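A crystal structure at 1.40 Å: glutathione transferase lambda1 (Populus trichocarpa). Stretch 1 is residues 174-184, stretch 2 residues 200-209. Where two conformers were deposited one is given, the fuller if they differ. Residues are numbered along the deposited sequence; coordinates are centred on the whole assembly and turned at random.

Stretch 1 174-184: AYAPFIERFQP
Stretch 2, residues 200-209: KLAAWIEEMN

Two helices of one chain of glutathione transferase lambda1 cross steeply and meet through apolar side chains, with no hydrogen bond between them. Stretch 1 (174-184) is helical throughout and continues beyond both ends; stretch 2 continues a helix that begins earlier in the chain. The axes approach to 11.6 Å, with an angle of 106° between their N-to-C directions (signed crossing angle -106°). The nearest CA atoms are those of Ala-176 and Met-208, 7.7 Å apart, and the contact buries 283 Å², both sides summed.

Stretch 2 is regular, with phi/psi near -63/-42 through Met-208 and i to i-4 bonds such as Trp-204 N to Lys-200 O (2.9 Å) and Met-208 N to Trp-204 O (2.8 Å). Stretch 1 is kinked: Pro-177 and Pro-184 have no amide hydrogen to give, and Phe-178 N makes only a weak bond to Tyr-175 O, at 3.0 Å. Regular bonding returns with Ile-179 N to Tyr-175 O (3.0 Å) and Glu-180 N to Ala-176 O (2.9 Å). Arg-181 N reaches Pro-177 O weakly at 3.4 Å, while Arg-181 NH1 donates to that same Pro-177 O at 2.9 Å.

The main bump is the indole of Trp-204 (chi1 t, chi2 93°), whose CA-to-CB bond points toward stretch 1. Its six-membered ring reaches the small residue Ala-176: Trp-204 CH2 lies 3.8 Å from Ala-176 CA, which sits at the ring edge near its plane, and 4.1 Å from Ala-176 CB. The Ala-176 methyl points sideways past the ring, and Trp-204 CH2 is also 4.4 Å from Tyr-175 C. The phenol of Tyr-175 (chi1 m, chi2 -89°) leads away from stretch 2, although its CA-to-CB bond points toward it. Met-208, m at chi1, chi2 and chi3, brings its CE to 3.8 Å from Ala-176 CB, so that the alanine methyl touches both the indole and the thioether methyl.

One turn farther along stretch 1, Ile-179 (chi1 m, chi2 t), its CA-to-CB bond toward stretch 2, fits among three side chains. Ile-179 CD1 packs obliquely to the indole, 3.6 Å from Trp-204 CZ3, and lies 4.4 Å from CD1 of Leu-201 (chi1 t, chi2 p), whose CA-to-CB bond points sideways but whose end comes nearer. Ile-179 CG2 lies 4.2 Å from Ile-205 CD1 and also 4.1 Å from Trp-204 CZ3. These are van der Waals contacts between hydrocarbon surfaces.

Ile-205 (chi1 m, chi2 t) also meets the next turn of stretch 1. Gln-183, extended with chi1 and chi2 both t and chi3 23°, brings OE1 to 3.6 Å from Ile-205 CD1. A methyl carbon offers no polar hydrogen, so this amide oxygen simply packs against it. Ile-205 CD1 thus touches both Ile-179 CG2 and Gln-183 OE1, joining two successive turns of the other helix.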

ATOM      1  N   ALA A 174       0.678  -2.032  -4.433  1.00 10.45           N
ATOM      2  CA  ALA A 174      -0.222  -2.831  -3.609  1.00 11.50           C
ATOM      3  C   ALA A 174       0.556  -3.818  -2.734  1.00 11.85           C
ATOM      4  O   ALA A 174       0.223  -4.029  -1.564  1.00 12.16           O
ATOM      5  CB  ALA A 174      -1.212  -3.563  -4.487  1.00 13.30           C
ATOM      6  N   TYR A 175       1.591  -4.427  -3.295  1.00 11.42           N
ATOM      7  CA  TYR A 175       2.366  -5.438  -2.580  1.00 11.01           C
ATOM      8  C   TYR A 175       3.476  -4.894  -1.687  1.00 11.39           C
ATOM      9  O   TYR A 175       3.838  -5.538  -0.706  1.00 12.00           O
ATOM     10  CB  TYR A 175       2.936  -6.471  -3.558  1.00 11.73           C
ATOM     11  CG  TYR A 175       1.921  -7.496  -3.992  1.00 11.80           C
ATOM     12  CD1 TYR A 175       1.744  -8.652  -3.258  1.00 12.81           C
ATOM     13  CD2 TYR A 175       1.110  -7.295  -5.112  1.00 12.16           C
ATOM     14  CE1 TYR A 175       0.816  -9.588  -3.621  1.00 13.00           C
ATOM     15  CE2 TYR A 175       0.172  -8.232  -5.488  1.00 13.27           C
ATOM     16  CZ  TYR A 175       0.030  -9.383  -4.735  1.00 12.83           C
ATOM     17  OH  TYR A 175      -0.898 -10.341  -5.076  1.00 14.58           O
ATOM     18  N   ALA A 176       4.029  -3.728  -2.028  1.00 10.86           N
ATOM     19  CA  ALA A 176       5.182  -3.198  -1.300  1.00 11.18           C
ATOM     20  C   ALA A 176       5.044  -3.144   0.234  1.00 10.53           C
ATOM     21  O   ALA A 176       5.945  -3.587   0.931  1.00 11.07           O
ATOM     22  CB  ALA A 176       5.653  -1.848  -1.875  1.00 11.43           C
ATOM     23  N   PRO A 177       3.915  -2.633   0.770  1.00 10.71           N
ATOM     24  CA  PRO A 177       3.830  -2.583   2.243  1.00 11.15           C
ATOM     25  C   PRO A 177       3.801  -3.953   2.908  1.00 10.91           C
ATOM     26  O   PRO A 177       4.273  -4.112   4.034  1.00 12.13           O
ATOM     27  CB  PRO A 177       2.491  -1.877   2.481  1.00 12.24           C
ATOM     28  CG  PRO A 177       2.310  -1.022   1.241  1.00 11.87           C
ATOM     29  CD  PRO A 177       2.763  -1.956   0.152  1.00 11.92           C
ATOM     30  N   PHE A 178       3.269  -4.942   2.209  1.00 11.12           N
ATOM     31  CA  PHE A 178       3.183  -6.277   2.763  1.00 11.88           C
ATOM     32  C   PHE A 178       4.490  -7.044   2.663  1.00 10.79           C
ATOM     33  O   PHE A 178       4.914  -7.671   3.637  1.00 11.45           O
ATOM     34  CB  PHE A 178       1.977  -6.990   2.172  1.00 11.09           C
ATOM     35  CG  PHE A 178       0.692  -6.353   2.598  1.00 12.20           C
ATOM     36  CD1 PHE A 178       0.126  -6.679   3.823  1.00 13.51           C
ATOM     37  CD2 PHE A 178       0.103  -5.363   1.831  1.00 13.45           C
ATOM     38  CE1 PHE A 178      -1.018  -6.062   4.249  1.00 14.38           C
ATOM     39  CE2 PHE A 178      -1.048  -4.739   2.262  1.00 14.31           C
ATOM     40  CZ  PHE A 178      -1.618  -5.102   3.475  1.00 14.19           C
ATOM     41  N   ILE A 179       5.178  -6.944   1.530  1.00 10.61           N
ATOM     42  CA  ILE A 179       6.499  -7.551   1.422  1.00 11.48           C
ATOM     43  C   ILE A 179       7.481  -6.871   2.395  1.00 11.48           C
ATOM     44  O   ILE A 179       8.311  -7.534   3.021  1.00 12.03           O
ATOM     45  CB  ILE A 179       6.990  -7.552  -0.039  1.00 11.39           C
ATOM     46  CG1 ILE A 179       6.076  -8.469  -0.864  1.00 12.27           C
ATOM     47  CG2 ILE A 179       8.446  -7.994  -0.112  1.00 12.42           C
ATOM     48  CD1 ILE A 179       6.406  -8.520  -2.348  1.00 12.74           C
ATOM     49  N   GLU A 180       7.329  -5.560   2.570  1.00 11.62           N
ATOM     50  CA  GLU A 180       8.139  -4.789   3.512  1.00 13.02           C
ATOM     51  C   GLU A 180       8.046  -5.350   4.929  1.00 11.40           C
ATOM     52  O   GLU A 180       9.023  -5.355   5.665  1.00 12.52           O
ATOM     53  CB  GLU A 180       7.681  -3.327   3.504  1.00 13.47           C
ATOM     54  CG  GLU A 180       8.306  -2.439   4.555  1.00 16.75           C
ATOM     55  CD  GLU A 180       7.753  -1.024   4.521  1.00 16.75           C
ATOM     56  OE1 GLU A 180       7.567  -0.484   3.411  1.00 15.89           O
ATOM     57  OE2 GLU A 180       7.511  -0.443   5.598  1.00 20.70           O
ATOM     58  N   ARG A 181       6.862  -5.821   5.306  1.00 11.47           N
ATOM     59  CA  ARG A 181       6.654  -6.353   6.647  1.00 12.71           C
ATOM     60  C   ARG A 181       6.971  -7.843   6.724  1.00 11.74           C
ATOM     61  O   ARG A 181       7.588  -8.299   7.688  1.00 13.80           O
ATOM     62  CB  ARG A 181       5.223  -6.073   7.105  1.00 13.83           C
ATOM     63  CG  ARG A 181       4.995  -4.615   7.462  1.00 15.99           C
ATOM     64  CD  ARG A 181       3.542  -4.213   7.282  1.00 16.05           C
ATOM     65  NE  ARG A 181       3.306  -2.844   7.732  1.00 16.87           N
ATOM     66  CZ  ARG A 181       3.631  -1.760   7.038  1.00 17.40           C
ATOM     67  NH1 ARG A 181       4.211  -1.878   5.851  1.00 16.52           N
ATOM     68  NH2 ARG A 181       3.375  -0.555   7.534  1.00 20.25           N
ATOM     69  N   PHE A 182       6.571  -8.600   5.705  1.00 11.00           N
ATOM     70  CA  PHE A 182       6.739 -10.050   5.747  1.00 11.63           C
ATOM     71  C   PHE A 182       8.198 -10.462   5.639  1.00 11.30           C
ATOM     72  O   PHE A 182       8.618 -11.447   6.256  1.00 12.45           O
ATOM     73  CB  PHE A 182       5.934 -10.759   4.655  1.00 11.88           C
ATOM     74  CG  PHE A 182       4.441 -10.547   4.740  1.00 12.16           C
ATOM     75  CD1 PHE A 182       3.831 -10.163   5.929  1.00 13.18           C
ATOM     76  CD2 PHE A 182       3.646 -10.741   3.621  1.00 12.48           C
ATOM     77  CE1 PHE A 182       2.446  -9.981   5.996  1.00 14.23           C
ATOM     78  CE2 PHE A 182       2.279 -10.561   3.677  1.00 13.25           C
ATOM     79  CZ  PHE A 182       1.672 -10.178   4.867  1.00 13.85           C
ATOM     80  N   GLN A 183       8.976  -9.725   4.850  1.00 10.97           N
ATOM     81  CA  GLN A 183      10.375 -10.102   4.651  1.00 11.48           C
ATOM     82  C   GLN A 183      11.191 -10.178   5.957  1.00 11.61           C
ATOM     83  O   GLN A 183      11.749 -11.232   6.265  1.00 12.10           O
ATOM     84  CB  GLN A 183      11.066  -9.222   3.606  1.00 11.23           C
ATOM     85  CG  GLN A 183      12.536  -9.591   3.416  1.00 11.90           C
ATOM     86  CD  GLN A 183      13.214  -8.832   2.299  1.00 13.32           C
ATOM     87  OE1 GLN A 183      12.780  -7.754   1.905  1.00 14.64           O
ATOM     88  NE2 GLN A 183      14.280  -9.405   1.776  1.00 13.76           N
ATOM     89  N   PRO A 184      11.254  -9.076   6.734  1.00 11.76           N
ATOM     90  CA  PRO A 184      12.051  -9.159   7.962  1.00 11.83           C
ATOM     91  C   PRO A 184      11.420 -10.089   8.992  1.00 12.45           C
ATOM     92  O   PRO A 184      12.150 -10.712   9.765  1.00 12.96           O
ATOM     93  CB  PRO A 184      12.064  -7.709   8.473  1.00 12.65           C
ATOM     94  CG  PRO A 184      10.869  -7.071   7.862  1.00 12.93           C
ATOM     95  CD  PRO A 184      10.731  -7.713   6.517  1.00 11.97           C
ATOM     96  N   LYS A 200      14.018 -13.056  -9.229  1.00 11.26           N
ATOM     97  CA  LYS A 200      13.152 -11.992  -9.729  1.00 12.25           C
ATOM     98  C   LYS A 200      12.593 -11.183  -8.558  1.00 11.49           C
ATOM     99  O   LYS A 200      12.477  -9.956  -8.625  1.00 11.52           O
ATOM    100  CB  LYS A 200      12.012 -12.569 -10.573  1.00 14.65           C
ATOM    101  CG  LYS A 200      12.448 -13.245 -11.866  1.00 18.36           C
ATOM    102  CD  LYS A 200      12.665 -12.245 -12.971  1.00 22.15           C
ATOM    103  CE  LYS A 200      13.008 -12.935 -14.281  1.00 24.04           C
ATOM    104  NZ  LYS A 200      13.441 -11.940 -15.294  1.00 25.92           N
ATOM    105  N   LEU A 201      12.225 -11.884  -7.489  1.00 10.67           N
ATOM    106  CA  LEU A 201      11.763 -11.237  -6.277  1.00 11.13           C
ATOM    107  C   LEU A 201      12.866 -10.409  -5.632  1.00 10.28           C
ATOM    108  O   LEU A 201      12.631  -9.279  -5.205  1.00 10.33           O
ATOM    109  CB  LEU A 201      11.271 -12.294  -5.293  1.00 10.93           C
ATOM    110  CG  LEU A 201      10.943 -11.772  -3.897  1.00 11.04           C
ATOM    111  CD1 LEU A 201       9.778 -10.800  -3.943  1.00 11.23           C
ATOM    112  CD2 LEU A 201      10.636 -12.933  -2.995  1.00 11.69           C
ATOM    113  N   ALA A 202      14.069 -10.973  -5.551  1.00  9.68           N
ATOM    114  CA  ALA A 202      15.195 -10.231  -4.992  1.00 10.53           C
ATOM    115  C   ALA A 202      15.418  -8.935  -5.782  1.00 11.10           C
ATOM    116  O   ALA A 202      15.620  -7.863  -5.199  1.00 11.26           O
ATOM    117  CB  ALA A 202      16.457 -11.091  -4.979  1.00 10.61           C
ATOM    118  N   ALA A 203      15.348  -9.029  -7.111  1.00 10.68           N
ATOM    119  CA  ALA A 203      15.502  -7.858  -7.967  1.00 10.74           C
ATOM    120  C   ALA A 203      14.366  -6.844  -7.764  1.00 10.66           C
ATOM    121  O   ALA A 203      14.597  -5.634  -7.732  1.00 11.56           O
ATOM    122  CB  ALA A 203      15.581  -8.280  -9.435  1.00 11.39           C
ATOM    123  N   TRP A 204      13.141  -7.346  -7.620  1.00  9.20           N
ATOM    124  CA  TRP A 204      11.977  -6.496  -7.388  1.00  8.76           C
ATOM    125  C   TRP A 204      12.164  -5.687  -6.106  1.00 10.98           C
ATOM    126  O   TRP A 204      11.910  -4.485  -6.072  1.00 10.89           O
ATOM    127  CB  TRP A 204      10.713  -7.355  -7.301  1.00  8.99           C
ATOM    128  CG  TRP A 204       9.444  -6.571  -7.129  1.00  9.78           C
ATOM    129  CD1 TRP A 204       8.614  -6.129  -8.115  1.00  9.49           C
ATOM    130  CD2 TRP A 204       8.849  -6.163  -5.889  1.00 10.44           C
ATOM    131  NE1 TRP A 204       7.548  -5.453  -7.574  1.00 10.30           N
ATOM    132  CE2 TRP A 204       7.661  -5.470  -6.207  1.00 10.00           C
ATOM    133  CE3 TRP A 204       9.208  -6.313  -4.544  1.00 11.19           C
ATOM    134  CZ2 TRP A 204       6.835  -4.918  -5.226  1.00 10.58           C
ATOM    135  CZ3 TRP A 204       8.382  -5.773  -3.574  1.00 11.55           C
ATOM    136  CH2 TRP A 204       7.210  -5.088  -3.918  1.00 11.56           C
ATOM    137  N   ILE A 205      12.626  -6.346  -5.046  1.00 10.21           N
ATOM    138  CA  ILE A 205      12.852  -5.658  -3.790  1.00 10.22           C
ATOM    139  C   ILE A 205      13.922  -4.576  -3.958  1.00 11.69           C
ATOM    140  O   ILE A 205      13.757  -3.442  -3.486  1.00 12.34           O
ATOM    141  CB  ILE A 205      13.204  -6.659  -2.671  1.00  9.90           C
ATOM    142  CG1 ILE A 205      12.001  -7.562  -2.367  1.00 10.74           C
ATOM    143  CG2 ILE A 205      13.647  -5.917  -1.409  1.00 13.18           C
ATOM    144  CD1 ILE A 205      12.368  -8.743  -1.505  1.00 11.69           C
ATOM    145  N   GLU A 206      15.006  -4.917  -4.657  1.00 11.14           N
ATOM    146  CA  GLU A 206      16.056  -3.934  -4.903  0.54 12.49           C
ATOM    147  C   GLU A 206      15.542  -2.734  -5.701  1.00 12.00           C
ATOM    148  O   GLU A 206      15.885  -1.589  -5.393  1.00 12.41           O
ATOM    149  CB  GLU A 206      17.271  -4.559  -5.597  0.54 14.58           C
ATOM    150  CG  GLU A 206      18.395  -3.562  -5.831  0.54 18.96           C
ATOM    151  CD  GLU A 206      19.669  -4.206  -6.326  0.54 24.14           C
ATOM    152  OE1 GLU A 206      19.596  -5.293  -6.935  0.54 26.37           O
ATOM    153  OE2 GLU A 206      20.748  -3.618  -6.103  0.54 26.27           O
ATOM    154  N   GLU A 207      14.709  -2.991  -6.704  1.00 10.96           N
ATOM    155  CA  GLU A 207      14.194  -1.911  -7.527  1.00  9.19           C
ATOM    156  C   GLU A 207      13.171  -1.046  -6.787  1.00 10.32           C
ATOM    157  O   GLU A 207      13.154   0.176  -6.945  1.00 11.99           O
ATOM    158  CB  GLU A 207      13.635  -2.476  -8.826  1.00 11.05           C
ATOM    159  CG  GLU A 207      14.732  -3.093  -9.724  1.00 11.30           C
ATOM    160  CD  GLU A 207      15.882  -2.129 -10.005  1.00 11.51           C
ATOM    161  OE1 GLU A 207      15.611  -0.975 -10.419  1.00 12.52           O
ATOM    162  OE2 GLU A 207      17.054  -2.520  -9.793  1.00 12.16           O
ATOM    163  N   MET A 208      12.327  -1.676  -5.977  0.57  9.23           N
ATOM    164  CA  MET A 208      11.387  -0.922  -5.155  0.57 10.56           C
ATOM    165  C   MET A 208      12.126   0.002  -4.211  0.57 11.69           C
ATOM    166  O   MET A 208      11.736   1.154  -4.012  0.57 12.14           O
ATOM    167  CB  MET A 208      10.507  -1.863  -4.342  0.57 10.63           C
ATOM    168  CG  MET A 208       9.399  -2.485  -5.147  0.57  9.24           C
ATOM    169  SD  MET A 208       8.321  -1.263  -5.934  0.57 11.32           S
ATOM    170  CE  MET A 208       7.840  -0.235  -4.543  0.57 13.81           C
ATOM    171  N   ASN A 209      13.208  -0.504  -3.633  1.00 12.87           N
ATOM    172  CA  ASN A 209      13.973   0.286  -2.676  1.00 14.89           C
ATOM    173  C   ASN A 209      14.690   1.483  -3.283  1.00 13.85           C
ATOM    174  O   ASN A 209      15.210   2.324  -2.559  1.00 16.60           O
ATOM    175  CB  ASN A 209      14.962  -0.585  -1.910  1.00 16.66           C
ATOM    176  CG  ASN A 209      14.284  -1.472  -0.886  1.00 20.20           C
ATOM    177  OD1 ASN A 209      13.145  -1.229  -0.488  1.00 22.01           O
ATOM    178  ND2 ASN A 209      14.990  -2.496  -0.443  1.00 20.07           N
TER